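Long-range contact in amino acid ABC transporter, binding protein (Thermus thermophilus, PDB 3VV5), which binds the lysine analogue L-thialysine as the periplasmic substrate-binding protein of an ABC transporter that takes up amino acids: residues A136-V148 with I159-D171. Residues are numbered along the deposited sequence; the frame is centred on the assembly and turned at random.
Sequences AKDLQGKVVGVQV and IPGIKEVRTYQRD
Val-144 sits opposite Val-165 where strands 143-147 and 164-168 pair in parallel. Val-144 N donates to Glu-164 O (2.9 Å), and Val-144 O accepts from Arg-166 N. Val-146 likewise bonds Arg-166 O and Tyr-168 N. Val-148 N continues the ladder to Tyr-168 O, and Gly-141 N to Gly-161 O (2.8 Å) joins two type II turns. On one face, Val-146 CG2 meets Val-165 CG1 at 3.6 Å, and Ile-162 packs on Val-144 and Leu-139. On the other face, Val-143 CG1 lies over the centre of the Arg-166 guanidinium, whose NE forms a salt bridge with Glu-164 OE1. On the same face, Tyr-168 CE1 reaches Gly-145 CA (3.8 Å). Gln-147 belongs to the L-thialysine pocket. Its CG is anti to the backbone N (chi1 -169°) and the chain runs on extended, bringing NE2 to Gln-169 O (3.0 Å); NE2 also bonds Glu-43. A leucine here would probably leave Gln-169 O and Glu-43 without this donor. Water links Gln-147 N to Asp-171 OD1, while Asp-171 OD2 bonds Thr-188. The strands form a beta-alpha-beta unit with helix 151-158, which covers Val-146, Val-165 and Thr-167. Strand 185-189 pairs in parallel with strand 143-147 along its other edge.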
ATOM      1  N   ALA A 136      17.241 -11.789   7.308  1.00 20.29           N
ATOM      2  CA  ALA A 136      17.675 -10.573   7.997  1.00 21.34           C
ATOM      3  C   ALA A 136      19.143 -10.674   8.413  1.00 22.09           C
ATOM      4  O   ALA A 136      19.883  -9.695   8.316  1.00 22.25           O
ATOM      5  CB  ALA A 136      16.792 -10.296   9.211  1.00 21.05           C
ATOM      6  N   LYS A 137      19.551 -11.855   8.883  1.00 23.02           N
ATOM      7  CA  LYS A 137      20.944 -12.099   9.298  1.00 24.28           C
ATOM      8  C   LYS A 137      21.891 -11.862   8.112  1.00 23.98           C
ATOM      9  O   LYS A 137      22.980 -11.298   8.277  1.00 23.64           O
ATOM     10  CB  LYS A 137      21.095 -13.537   9.847  1.00 24.73           C
ATOM     11  CG  LYS A 137      22.448 -13.856  10.497  1.00 28.11           C
ATOM     12  CD  LYS A 137      22.710 -15.376  10.505  1.00 30.94           C
ATOM     13  CE  LYS A 137      24.072 -15.740  11.106  1.00 33.03           C
ATOM     14  NZ  LYS A 137      25.242 -15.123  10.393  1.00 34.93           N
ATOM     15  N   ASP A 138      21.454 -12.274   6.924  1.00 23.39           N
ATOM     16  CA  ASP A 138      22.247 -12.152   5.686  1.00 24.00           C
ATOM     17  C   ASP A 138      22.547 -10.697   5.294  1.00 23.29           C
ATOM     18  O   ASP A 138      23.412 -10.440   4.443  1.00 23.79           O
ATOM     19  CB  ASP A 138      21.496 -12.788   4.501  1.00 23.54           C
ATOM     20  CG  ASP A 138      21.598 -14.295   4.447  1.00 26.17           C
ATOM     21  OD1 ASP A 138      22.340 -14.907   5.252  1.00 26.65           O
ATOM     22  OD2 ASP A 138      20.913 -14.876   3.564  1.00 24.64           O
ATOM     23  N   LEU A 139      21.802  -9.756   5.875  1.00 23.08           N
ATOM     24  CA  LEU A 139      21.896  -8.339   5.494  1.00 22.81           C
ATOM     25  C   LEU A 139      23.038  -7.579   6.169  1.00 23.03           C
ATOM     26  O   LEU A 139      23.318  -6.427   5.831  1.00 22.76           O
ATOM     27  CB  LEU A 139      20.559  -7.619   5.711  1.00 21.80           C
ATOM     28  CG  LEU A 139      19.367  -8.092   4.860  1.00 21.48           C
ATOM     29  CD1 LEU A 139      18.121  -7.280   5.142  1.00 20.40           C
ATOM     30  CD2 LEU A 139      19.662  -8.077   3.392  1.00 20.00           C
ATOM     31  N   GLN A 140      23.704  -8.231   7.115  1.00 23.83           N
ATOM     32  CA  GLN A 140      24.915  -7.668   7.728  1.00 24.15           C
ATOM     33  C   GLN A 140      25.974  -7.309   6.674  1.00 23.59           C
ATOM     34  O   GLN A 140      26.400  -8.158   5.904  1.00 23.30           O
ATOM     35  CB  GLN A 140      25.473  -8.642   8.779  1.00 24.69           C
ATOM     36  CG  GLN A 140      24.508  -8.817   9.944  1.00 27.33           C
ATOM     37  CD  GLN A 140      24.975  -9.797  11.004  1.00 32.21           C
ATOM     38  OE1 GLN A 140      26.066  -9.662  11.563  1.00 33.20           O
ATOM     39  NE2 GLN A 140      24.127 -10.776  11.312  1.00 34.71           N
ATOM     40  N   GLY A 141      26.366  -6.036   6.622  1.00 23.29           N
ATOM     41  CA  GLY A 141      27.385  -5.579   5.655  1.00 22.39           C
ATOM     42  C   GLY A 141      26.819  -5.312   4.269  1.00 22.63           C
ATOM     43  O   GLY A 141      27.567  -5.080   3.307  1.00 22.35           O
ATOM     44  N   LYS A 142      25.490  -5.315   4.166  1.00 21.10           N
ATOM     45  CA  LYS A 142      24.833  -5.200   2.860  1.00 21.01           C
ATOM     46  C   LYS A 142      24.162  -3.847   2.683  1.00 20.09           C
ATOM     47  O   LYS A 142      23.905  -3.124   3.656  1.00 20.07           O
ATOM     48  CB  LYS A 142      23.845  -6.358   2.641  1.00 20.59           C
ATOM     49  CG  LYS A 142      24.482  -7.738   2.795  1.00 20.81           C
ATOM     50  CD  LYS A 142      25.409  -8.054   1.633  1.00 23.33           C
ATOM     51  CE  LYS A 142      26.204  -9.319   1.881  1.00 25.17           C
ATOM     52  NZ  LYS A 142      26.890  -9.710   0.599  1.00 28.26           N
ATOM     53  N   VAL A 143      23.896  -3.501   1.432  1.00 20.25           N
ATOM     54  CA  VAL A 143      23.216  -2.243   1.110  1.00 20.15           C
ATOM     55  C   VAL A 143      21.755  -2.592   0.800  1.00 19.73           C
ATOM     56  O   VAL A 143      21.482  -3.389  -0.090  1.00 19.61           O
ATOM     57  CB  VAL A 143      23.875  -1.543  -0.098  1.00 19.91           C
ATOM     58  CG1 VAL A 143      23.184  -0.210  -0.402  1.00 20.29           C
ATOM     59  CG2 VAL A 143      25.386  -1.323   0.164  1.00 20.42           C
ATOM     60  N   VAL A 144      20.830  -1.990   1.543  1.00 19.73           N
ATOM     61  CA  VAL A 144      19.414  -2.301   1.389  1.00 19.70           C
ATOM     62  C   VAL A 144      18.637  -1.094   0.844  1.00 18.88           C
ATOM     63  O   VAL A 144      18.818   0.031   1.317  1.00 20.16           O
ATOM     64  CB  VAL A 144      18.817  -2.855   2.738  1.00 20.06           C
ATOM     65  CG1 VAL A 144      17.314  -3.116   2.645  1.00 20.92           C
ATOM     66  CG2 VAL A 144      19.514  -4.137   3.131  1.00 20.01           C
ATOM     67  N   GLY A 145      17.790  -1.333  -0.164  1.00 17.96           N
ATOM     68  CA  GLY A 145      16.939  -0.281  -0.749  1.00 15.88           C
ATOM     69  C   GLY A 145      15.486  -0.386  -0.285  1.00 15.15           C
ATOM     70  O   GLY A 145      14.891  -1.467  -0.361  1.00 13.97           O
ATOM     71  N   VAL A 146      14.931   0.737   0.185  1.00 14.28           N
ATOM     72  CA  VAL A 146      13.505   0.851   0.609  1.00 14.78           C
ATOM     73  C   VAL A 146      12.869   2.174   0.189  1.00 14.76           C
ATOM     74  O   VAL A 146      13.545   3.212   0.094  1.00 14.96           O
ATOM     75  CB  VAL A 146      13.356   0.773   2.143  1.00 14.69           C
ATOM     76  CG1 VAL A 146      13.661  -0.609   2.636  1.00 14.77           C
ATOM     77  CG2 VAL A 146      14.282   1.782   2.801  1.00 16.47           C
ATOM     78  N   GLN A 147      11.555   2.147  -0.020  1.00 15.07           N
ATOM     79  CA  GLN A 147      10.791   3.371  -0.199  1.00 15.49           C
ATOM     80  C   GLN A 147      10.742   4.194   1.094  1.00 15.67           C
ATOM     81  O   GLN A 147      10.542   3.635   2.174  1.00 15.84           O
ATOM     82  CB  GLN A 147       9.358   3.060  -0.653  1.00 15.31           C
ATOM     83  CG  GLN A 147       8.650   4.314  -1.084  1.00 16.39           C
ATOM     84  CD  GLN A 147       7.253   4.100  -1.595  1.00 17.56           C
ATOM     85  OE1 GLN A 147       6.678   3.008  -1.481  1.00 16.96           O
ATOM     86  NE2 GLN A 147       6.679   5.163  -2.158  1.00 18.40           N
ATOM     87  N   VAL A 148      10.898   5.517   0.973  1.00 15.63           N
ATOM     88  CA  VAL A 148      10.826   6.410   2.129  1.00 16.58           C
ATOM     89  C   VAL A 148       9.438   6.384   2.777  1.00 16.23           C
ATOM     90  O   VAL A 148       8.411   6.228   2.095  1.00 15.78           O
ATOM     91  CB  VAL A 148      11.222   7.885   1.777  1.00 17.45           C
ATOM     92  CG1 VAL A 148      10.223   8.509   0.794  1.00 17.40           C
ATOM     93  CG2 VAL A 148      11.372   8.735   3.054  1.00 19.36           C
ATOM     94  N   ILE A 159      17.048  -3.857  11.766  1.00 28.80           N
ATOM     95  CA  ILE A 159      17.942  -4.992  11.505  1.00 28.42           C
ATOM     96  C   ILE A 159      19.424  -4.603  11.713  1.00 28.52           C
ATOM     97  O   ILE A 159      19.948  -3.735  11.011  1.00 28.59           O
ATOM     98  CB  ILE A 159      17.710  -5.568  10.089  1.00 28.16           C
ATOM     99  CG1 ILE A 159      16.241  -5.983   9.908  1.00 27.66           C
ATOM    100  CG2 ILE A 159      18.656  -6.746   9.802  1.00 28.60           C
ATOM    101  CD1 ILE A 159      15.823  -6.131   8.445  1.00 26.15           C
ATOM    102  N   PRO A 160      20.108  -5.258  12.672  1.00 28.87           N
ATOM    103  CA  PRO A 160      21.452  -4.776  12.994  1.00 28.75           C
ATOM    104  C   PRO A 160      22.478  -5.140  11.920  1.00 28.46           C
ATOM    105  O   PRO A 160      22.379  -6.203  11.292  1.00 28.35           O
ATOM    106  CB  PRO A 160      21.780  -5.460  14.334  1.00 28.85           C
ATOM    107  CG  PRO A 160      20.543  -6.294  14.703  1.00 29.85           C
ATOM    108  CD  PRO A 160      19.746  -6.459  13.446  1.00 28.76           C
ATOM    109  N   GLY A 161      23.426  -4.237  11.694  1.00 27.66           N
ATOM    110  CA  GLY A 161      24.590  -4.545  10.889  1.00 27.59           C
ATOM    111  C   GLY A 161      24.489  -4.208   9.422  1.00 27.21           C
ATOM    112  O   GLY A 161      25.444  -4.421   8.684  1.00 27.50           O
ATOM    113  N   ILE A 162      23.340  -3.687   8.986  1.00 27.11           N
ATOM    114  CA  ILE A 162      23.193  -3.235   7.606  1.00 26.34           C
ATOM    115  C   ILE A 162      24.148  -2.075   7.343  1.00 26.69           C
ATOM    116  O   ILE A 162      24.212  -1.123   8.120  1.00 26.34           O
ATOM    117  CB  ILE A 162      21.742  -2.823   7.289  1.00 26.64           C
ATOM    118  CG1 ILE A 162      20.840  -4.066   7.278  1.00 26.26           C
ATOM    119  CG2 ILE A 162      21.677  -2.058   5.945  1.00 25.58           C
ATOM    120  CD1 ILE A 162      19.351  -3.770   7.327  1.00 26.86           C
ATOM    121  N   LYS A 163      24.888  -2.162   6.246  1.00 27.43           N
ATOM    122  CA  LYS A 163      25.916  -1.166   5.937  1.00 28.15           C
ATOM    123  C   LYS A 163      25.275   0.180   5.579  1.00 28.10           C
ATOM    124  O   LYS A 163      25.737   1.233   6.007  1.00 27.24           O
ATOM    125  CB  LYS A 163      26.804  -1.670   4.799  1.00 28.69           C
ATOM    126  CG  LYS A 163      27.880  -0.699   4.330  1.00 30.35           C
ATOM    127  CD  LYS A 163      28.810  -1.399   3.348  1.00 33.97           C
ATOM    128  CE  LYS A 163      29.440  -0.419   2.369  1.00 36.81           C
ATOM    129  NZ  LYS A 163      30.368   0.527   3.047  1.00 39.65           N
ATOM    130  N   GLU A 164      24.185   0.130   4.817  1.00 27.62           N
ATOM    131  CA  GLU A 164      23.516   1.345   4.393  1.00 27.27           C
ATOM    132  C   GLU A 164      22.089   1.054   3.951  1.00 25.94           C
ATOM    133  O   GLU A 164      21.819   0.037   3.307  1.00 25.01           O
ATOM    134  CB  GLU A 164      24.294   2.011   3.261  1.00 28.41           C
ATOM    135  CG  GLU A 164      24.231   3.525   3.295  1.00 31.95           C
ATOM    136  CD  GLU A 164      24.667   4.139   1.992  1.00 36.72           C
ATOM    137  OE1 GLU A 164      23.942   3.956   0.984  1.00 39.02           O
ATOM    138  OE2 GLU A 164      25.730   4.804   1.977  1.00 38.09           O
ATOM    139  N   VAL A 165      21.194   1.957   4.331  1.00 24.93           N
ATOM    140  CA  VAL A 165      19.793   1.909   3.926  1.00 24.42           C
ATOM    141  C   VAL A 165      19.526   3.061   2.957  1.00 24.24           C
ATOM    142  O   VAL A 165      19.387   4.216   3.369  1.00 24.37           O
ATOM    143  CB  VAL A 165      18.824   1.968   5.138  1.00 24.37           C
ATOM    144  CG1 VAL A 165      17.367   1.779   4.678  1.00 23.21           C
ATOM    145  CG2 VAL A 165      19.188   0.933   6.197  1.00 24.19           C
ATOM    146  N   ARG A 166      19.481   2.732   1.667  1.00 24.07           N
ATOM    147  CA  ARG A 166      19.190   3.696   0.612  1.00 24.05           C
ATOM    148  C   ARG A 166      17.683   3.902   0.529  1.00 23.39           C
ATOM    149  O   ARG A 166      16.932   2.928   0.464  1.00 22.35           O
ATOM    150  CB  ARG A 166      19.672   3.175  -0.736  1.00 24.70           C
ATOM    151  CG  ARG A 166      21.174   2.954  -0.857  1.00 28.75           C
ATOM    152  CD  ARG A 166      21.824   4.035  -1.723  1.00 33.68           C
ATOM    153  NE  ARG A 166      23.276   3.857  -1.762  1.00 38.20           N
ATOM    154  CZ  ARG A 166      23.931   3.123  -2.665  1.00 37.66           C
ATOM    155  NH1 ARG A 166      23.278   2.500  -3.639  1.00 36.47           N
ATOM    156  NH2 ARG A 166      25.250   3.024  -2.594  1.00 36.71           N
ATOM    157  N   THR A 167      17.252   5.156   0.508  1.00 22.63           N
ATOM    158  CA  THR A 167      15.825   5.470   0.501  1.00 22.92           C
ATOM    159  C   THR A 167      15.375   5.986  -0.871  1.00 22.39           C
ATOM    160  O   THR A 167      16.121   6.695  -1.557  1.00 23.12           O
ATOM    161  CB  THR A 167      15.446   6.466   1.620  1.00 23.03           C
ATOM    162  OG1 THR A 167      16.246   7.647   1.494  1.00 25.77           O
ATOM    163  CG2 THR A 167      15.684   5.851   3.005  1.00 23.48           C
ATOM    164  N   TYR A 168      14.165   5.618  -1.279  1.00 21.15           N
ATOM    165  CA  TYR A 168      13.664   5.959  -2.618  1.00 20.34           C
ATOM    166  C   TYR A 168      12.305   6.623  -2.497  1.00 20.02           C
ATOM    167  O   TYR A 168      11.529   6.285  -1.604  1.00 18.88           O
ATOM    168  CB  TYR A 168      13.582   4.702  -3.516  1.00 20.29           C
ATOM    169  CG  TYR A 168      14.942   4.074  -3.779  1.00 20.18           C
ATOM    170  CD1 TYR A 168      15.566   3.269  -2.820  1.00 19.61           C
ATOM    171  CD2 TYR A 168      15.617   4.314  -4.971  1.00 21.30           C
ATOM    172  CE1 TYR A 168      16.829   2.727  -3.049  1.00 20.78           C
ATOM    173  CE2 TYR A 168      16.881   3.769  -5.214  1.00 22.25           C
ATOM    174  CZ  TYR A 168      17.480   2.985  -4.247  1.00 21.81           C
ATOM    175  OH  TYR A 168      18.726   2.457  -4.494  1.00 22.61           O
ATOM    176  N   GLN A 169      12.018   7.573  -3.384  1.00 19.69           N
ATOM    177  CA  GLN A 169      10.702   8.204  -3.392  1.00 19.99           C
ATOM    178  C   GLN A 169       9.634   7.200  -3.804  1.00 19.19           C
ATOM    179  O   GLN A 169       8.548   7.177  -3.239  1.00 18.98           O
ATOM    180  CB  GLN A 169      10.666   9.406  -4.333  1.00 20.66           C
ATOM    181  CG  GLN A 169       9.319  10.148  -4.286  1.00 24.45           C
ATOM    182  CD  GLN A 169       9.410  11.593  -4.718  1.00 28.96           C
ATOM    183  OE1 GLN A 169      10.292  11.969  -5.494  1.00 30.22           O
ATOM    184  NE2 GLN A 169       8.487  12.415  -4.224  1.00 30.76           N
ATOM    185  N   ARG A 170       9.956   6.381  -4.796  1.00 18.49           N
ATOM    186  CA  ARG A 170       9.020   5.411  -5.321  1.00 18.67           C
ATOM    187  C   ARG A 170       9.628   4.022  -5.263  1.00 18.16           C
ATOM    188  O   ARG A 170      10.785   3.799  -5.647  1.00 16.82           O
ATOM    189  CB  ARG A 170       8.570   5.770  -6.753  1.00 18.36           C
ATOM    190  CG  ARG A 170       7.742   7.072  -6.831  1.00 20.84           C
ATOM    191  CD  ARG A 170       7.472   7.524  -8.276  1.00 23.73           C
ATOM    192  NE  ARG A 170       8.675   8.062  -8.907  1.00 26.05           N
ATOM    193  CZ  ARG A 170       9.108   9.315  -8.777  1.00 27.87           C
ATOM    194  NH1 ARG A 170      10.230   9.691  -9.383  1.00 29.06           N
ATOM    195  NH2 ARG A 170       8.430  10.189  -8.036  1.00 28.75           N
ATOM    196  N   ASP A 171       8.809   3.083  -4.800  1.00 17.90           N
ATOM    197  CA  ASP A 171       9.245   1.708  -4.635  1.00 17.86           C
ATOM    198  C   ASP A 171       9.847   1.087  -5.915  1.00 18.08           C
ATOM    199  O   ASP A 171      10.864   0.375  -5.819  1.00 17.95           O
ATOM    200  CB  ASP A 171       8.098   0.871  -4.061  1.00 18.37           C
ATOM    201  CG  ASP A 171       8.565  -0.454  -3.491  1.00 19.01           C
ATOM    202  OD1 ASP A 171       9.557  -0.489  -2.736  1.00 19.62           O
ATOM    203  OD2 ASP A 171       7.916  -1.453  -3.786  1.00 18.91           O
TER
HETATM  204  O   HOH W   1      21.226  -8.694  10.737  1.00 29.08           O
HETATM  205  O   HOH W   2      10.295  -0.492  -0.274  1.00 16.01           O
HETATM  206  O   HOH W   3       7.286   7.677  -0.327  1.00 27.86           O